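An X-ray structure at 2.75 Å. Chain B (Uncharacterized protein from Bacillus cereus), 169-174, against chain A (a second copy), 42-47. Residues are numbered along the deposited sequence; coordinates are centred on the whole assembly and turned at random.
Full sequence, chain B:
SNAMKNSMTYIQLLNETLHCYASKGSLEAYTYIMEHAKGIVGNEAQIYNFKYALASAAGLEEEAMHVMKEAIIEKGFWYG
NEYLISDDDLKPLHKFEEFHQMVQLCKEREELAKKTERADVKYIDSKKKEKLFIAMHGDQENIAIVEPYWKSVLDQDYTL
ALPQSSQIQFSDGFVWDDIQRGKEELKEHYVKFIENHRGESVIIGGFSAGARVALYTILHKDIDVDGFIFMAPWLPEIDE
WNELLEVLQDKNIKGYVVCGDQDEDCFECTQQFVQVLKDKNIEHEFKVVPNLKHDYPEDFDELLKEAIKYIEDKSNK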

ATOM      1  N   GLN B 169      35.349   6.376  12.784  1.00 62.28           N
ATOM      2  CA  GLN B 169      36.552   7.207  12.639  1.00 62.88           C
ATOM      3  C   GLN B 169      36.746   8.174  13.810  1.00 62.15           C
ATOM      4  O   GLN B 169      37.848   8.620  14.065  1.00 62.17           O
ATOM      5  CB  GLN B 169      36.444   7.991  11.336  1.00 63.15           C
ATOM      6  CG  GLN B 169      37.634   8.883  11.018  1.00 67.10           C
ATOM      7  CD  GLN B 169      37.362   9.780   9.829  1.00 68.58           C
ATOM      8  OE1 GLN B 169      36.550   9.449   8.960  1.00 72.49           O
ATOM      9  NE2 GLN B 169      38.012  10.941   9.798  1.00 69.45           N
ATOM     10  N   PHE B 170      35.647   8.538  14.462  1.00 63.25           N
ATOM     11  CA  PHE B 170      35.621   9.432  15.621  1.00 65.19           C
ATOM     12  C   PHE B 170      34.213   9.380  16.200  1.00 63.46           C
ATOM     13  O   PHE B 170      33.313   8.834  15.569  1.00 59.61           O
ATOM     14  CB  PHE B 170      35.999  10.864  15.251  1.00 67.10           C
ATOM     15  CG  PHE B 170      35.122  11.456  14.210  1.00 67.64           C
ATOM     16  CD1 PHE B 170      33.965  12.137  14.567  1.00 68.22           C
ATOM     17  CD2 PHE B 170      35.439  11.313  12.860  1.00 66.72           C
ATOM     18  CE1 PHE B 170      33.142  12.666  13.593  1.00 66.41           C
ATOM     19  CE2 PHE B 170      34.618  11.841  11.880  1.00 65.93           C
ATOM     20  CZ  PHE B 170      33.471  12.521  12.245  1.00 65.84           C
ATOM     21  N   SER B 171      34.039   9.913  17.404  1.00 67.09           N
ATOM     22  CA  SER B 171      32.738   9.924  18.076  1.00 70.02           C
ATOM     23  C   SER B 171      31.589  10.260  17.138  1.00 68.11           C
ATOM     24  O   SER B 171      31.550  11.338  16.567  1.00 69.01           O
ATOM     25  CB  SER B 171      32.727  10.926  19.245  1.00 74.64           C
ATOM     26  OG  SER B 171      33.574  10.530  20.329  1.00 79.57           O
ATOM     27  N   ASP B 172      30.675   9.314  16.967  1.00 68.92           N
ATOM     28  CA  ASP B 172      29.496   9.472  16.110  1.00 69.89           C
ATOM     29  C   ASP B 172      29.762   9.728  14.613  1.00 67.03           C
ATOM     30  O   ASP B 172      28.861  10.161  13.908  1.00 69.59           O
ATOM     31  CB  ASP B 172      28.592  10.578  16.662  1.00 74.98           C
ATOM     32  CG  ASP B 172      28.180  10.338  18.097  1.00 82.78           C
ATOM     33  OD1 ASP B 172      28.116   9.166  18.524  1.00 87.67           O
ATOM     34  OD2 ASP B 172      27.897  11.332  18.799  1.00 90.07           O
ATOM     35  N   GLY B 173      30.976   9.479  14.133  1.00 64.78           N
ATOM     36  CA  GLY B 173      31.324   9.664  12.706  1.00 63.07           C
ATOM     37  C   GLY B 173      31.675   8.296  12.110  1.00 60.51           C
ATOM     38  O   GLY B 173      32.575   7.628  12.589  1.00 63.76           O
ATOM     39  N   PHE B 174      30.995   7.895  11.051  1.00 55.75           N
ATOM     40  CA  PHE B 174      31.211   6.597  10.450  1.00 56.92           C
ATOM     41  C   PHE B 174      31.575   6.657   8.942  1.00 56.62           C
ATOM     42  O   PHE B 174      31.130   7.568   8.231  1.00 60.78           O
ATOM     43  CB  PHE B 174      29.938   5.786  10.695  1.00 58.59           C
ATOM     44  CG  PHE B 174      29.570   5.643  12.153  1.00 60.81           C
ATOM     45  CD1 PHE B 174      30.086   4.603  12.915  1.00 65.18           C
ATOM     46  CD2 PHE B 174      28.682   6.521  12.759  1.00 62.10           C
ATOM     47  CE1 PHE B 174      29.742   4.459  14.253  1.00 65.20           C
ATOM     48  CE2 PHE B 174      28.351   6.398  14.108  1.00 63.43           C
ATOM     49  CZ  PHE B 174      28.873   5.356  14.847  1.00 64.60           C
TER
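Chain A, residues 42-47: GNEAQI

Chain A meets chain B as the start of a helix set against a tight turn. On the chain B side, F170(B) to G173(B) form a type II beta turn, closed by the backbone hydrogen bond from G173(B) N to F170(B) O at 2.8 Å; just outside it, Q169(B) N donates to G173(B) O at 3.0 Å. On the chain A side, G42(A) and N43(A) lead into a helix that begins at E44(A) and runs on past I47(A). The nearest CA pairs are S171(B) with A45(A), 6.3 Å, and D172(B) with N43(A), 6.7 Å, so over these two pairs the chains run in opposite senses. The two stretches together bury 220 Å².

Q169(B) makes no contact with 42-47: its CA-to-CB bond points sideways, and the nearest approach of its side chain is Q169(B) NE2 to Q46(A) NE2, 6.4 Å. F170(B) supplies the largest covered area on chain B, 57 Å². Its CB points toward chain A, and with chi1 at 58° (p) the ring meets three residues, each obliquely. F170(B) CE1 lies 3.4 Å from N43(A) ND2, F170(B) CD1 lies 4.3 Å from A45(A) CB, and F170(B) CZ lies 4.1 Å from Q46(A) CD. The second of these is an apolar contact.

S171(B) turns its CB sideways but still packs on A45(A), with S171(B) CB and A45(A) CB 4.1 Å apart. Its carbonyl is closer: S171(B) O is 3.6 Å from A45(A) CB and accepts a weak hydrogen bond from N43(A) ND2, 3.5 Å long with an N-H...O angle of 150°.

At D172(B), phi/psi of 61/16 places the residue in the left-handed region, as expected for the third position of a type II turn. D172(B) O approaches N43(A) ND2 to 2.9 Å, yet the angle is too poor for a hydrogen bond; short distance alone is not sufficient evidence. D172(B) CB is 3.7 Å from N43(A) ND2.

The N43(A) amide faces both ways: its ND2 meets the turn, while its OD1 caps the helix, accepting from Q46(A) N at 3.1 Å and 162°. I47(A) N also bonds to N43(A) O at 3.2 Å, within the first helical turn.

G173(B) brings its N to 3.6 Å from N43(A) ND2. An ideal CB here would lie 2.1 Å from F170(B) CZ, a clash, so the absent side chain leaves room for the ring. F174(B) points its CA-to-CB bond away from 42-47 and makes no contact with it; F174(B) CD2 comes no closer than 6.6 Å to N43(A) ND2.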

ATOM      1  N   GLY A  42      23.527  18.274  14.262  1.00 88.50           N
ATOM      2  CA  GLY A  42      24.427  17.411  13.513  1.00 83.09           C
ATOM      3  C   GLY A  42      25.701  17.240  14.298  1.00 83.60           C
ATOM      4  O   GLY A  42      26.129  18.136  15.030  1.00 85.67           O
ATOM      5  N   ASN A  43      26.313  16.083  14.115  1.00 81.34           N
ATOM      6  CA  ASN A  43      27.549  15.709  14.797  1.00 78.87           C
ATOM      7  C   ASN A  43      28.398  16.855  15.402  1.00 76.02           C
ATOM      8  O   ASN A  43      29.156  17.533  14.708  1.00 73.14           O
ATOM      9  CB  ASN A  43      28.385  14.859  13.852  1.00 78.05           C
ATOM     10  CG  ASN A  43      29.459  14.065  14.567  1.00 78.63           C
ATOM     11  OD1 ASN A  43      30.018  14.494  15.572  1.00 82.17           O
ATOM     12  ND2 ASN A  43      29.747  12.884  14.045  1.00 79.30           N
ATOM     13  N   GLU A  44      28.270  17.049  16.713  1.00 74.09           N
ATOM     14  CA  GLU A  44      29.016  18.094  17.399  1.00 75.35           C
ATOM     15  C   GLU A  44      30.504  17.836  17.396  1.00 67.73           C
ATOM     16  O   GLU A  44      31.303  18.750  17.227  1.00 64.66           O
ATOM     17  CB  GLU A  44      28.539  18.262  18.839  1.00 83.80           C
ATOM     18  CG  GLU A  44      27.115  18.769  18.986  1.00 90.43           C
ATOM     19  CD  GLU A  44      26.752  19.083  20.434  1.00106.49           C
ATOM     20  OE1 GLU A  44      25.839  19.911  20.665  1.00115.98           O
ATOM     21  OE2 GLU A  44      27.417  18.554  21.354  1.00113.29           O
ATOM     22  N   ALA A  45      30.874  16.580  17.593  1.00 67.68           N
ATOM     23  CA  ALA A  45      32.281  16.188  17.601  1.00 62.31           C
ATOM     24  C   ALA A  45      32.974  16.766  16.379  1.00 53.82           C
ATOM     25  O   ALA A  45      33.996  17.420  16.487  1.00 49.51           O
ATOM     26  CB  ALA A  45      32.399  14.679  17.626  1.00 64.20           C
ATOM     27  N   GLN A  46      32.367  16.564  15.227  1.00 53.24           N
ATOM     28  CA  GLN A  46      32.892  17.055  13.955  1.00 56.43           C
ATOM     29  C   GLN A  46      32.940  18.580  13.952  1.00 59.54           C
ATOM     30  O   GLN A  46      33.876  19.169  13.390  1.00 60.90           O
ATOM     31  CB  GLN A  46      32.013  16.561  12.816  1.00 57.47           C
ATOM     32  CG  GLN A  46      32.451  16.944  11.415  1.00 63.12           C
ATOM     33  CD  GLN A  46      33.808  16.382  11.015  1.00 68.18           C
ATOM     34  OE1 GLN A  46      34.800  16.556  11.723  1.00 76.90           O
ATOM     35  NE2 GLN A  46      33.872  15.789   9.815  1.00 67.60           N
ATOM     36  N   ILE A  47      31.923  19.215  14.542  1.00 57.00           N
ATOM     37  CA  ILE A  47      31.893  20.672  14.630  1.00 60.09           C
ATOM     38  C   ILE A  47      33.033  21.172  15.533  1.00 60.40           C
ATOM     39  O   ILE A  47      33.693  22.165  15.208  1.00 60.15           O
ATOM     40  CB  ILE A  47      30.521  21.197  15.127  1.00 63.20           C
ATOM     41  CG1 ILE A  47      29.453  20.851  14.095  1.00 64.52           C
ATOM     42  CG2 ILE A  47      30.543  22.715  15.289  1.00 62.89           C
ATOM     43  CD1 ILE A  47      28.059  21.187  14.531  1.00 66.45           C
TER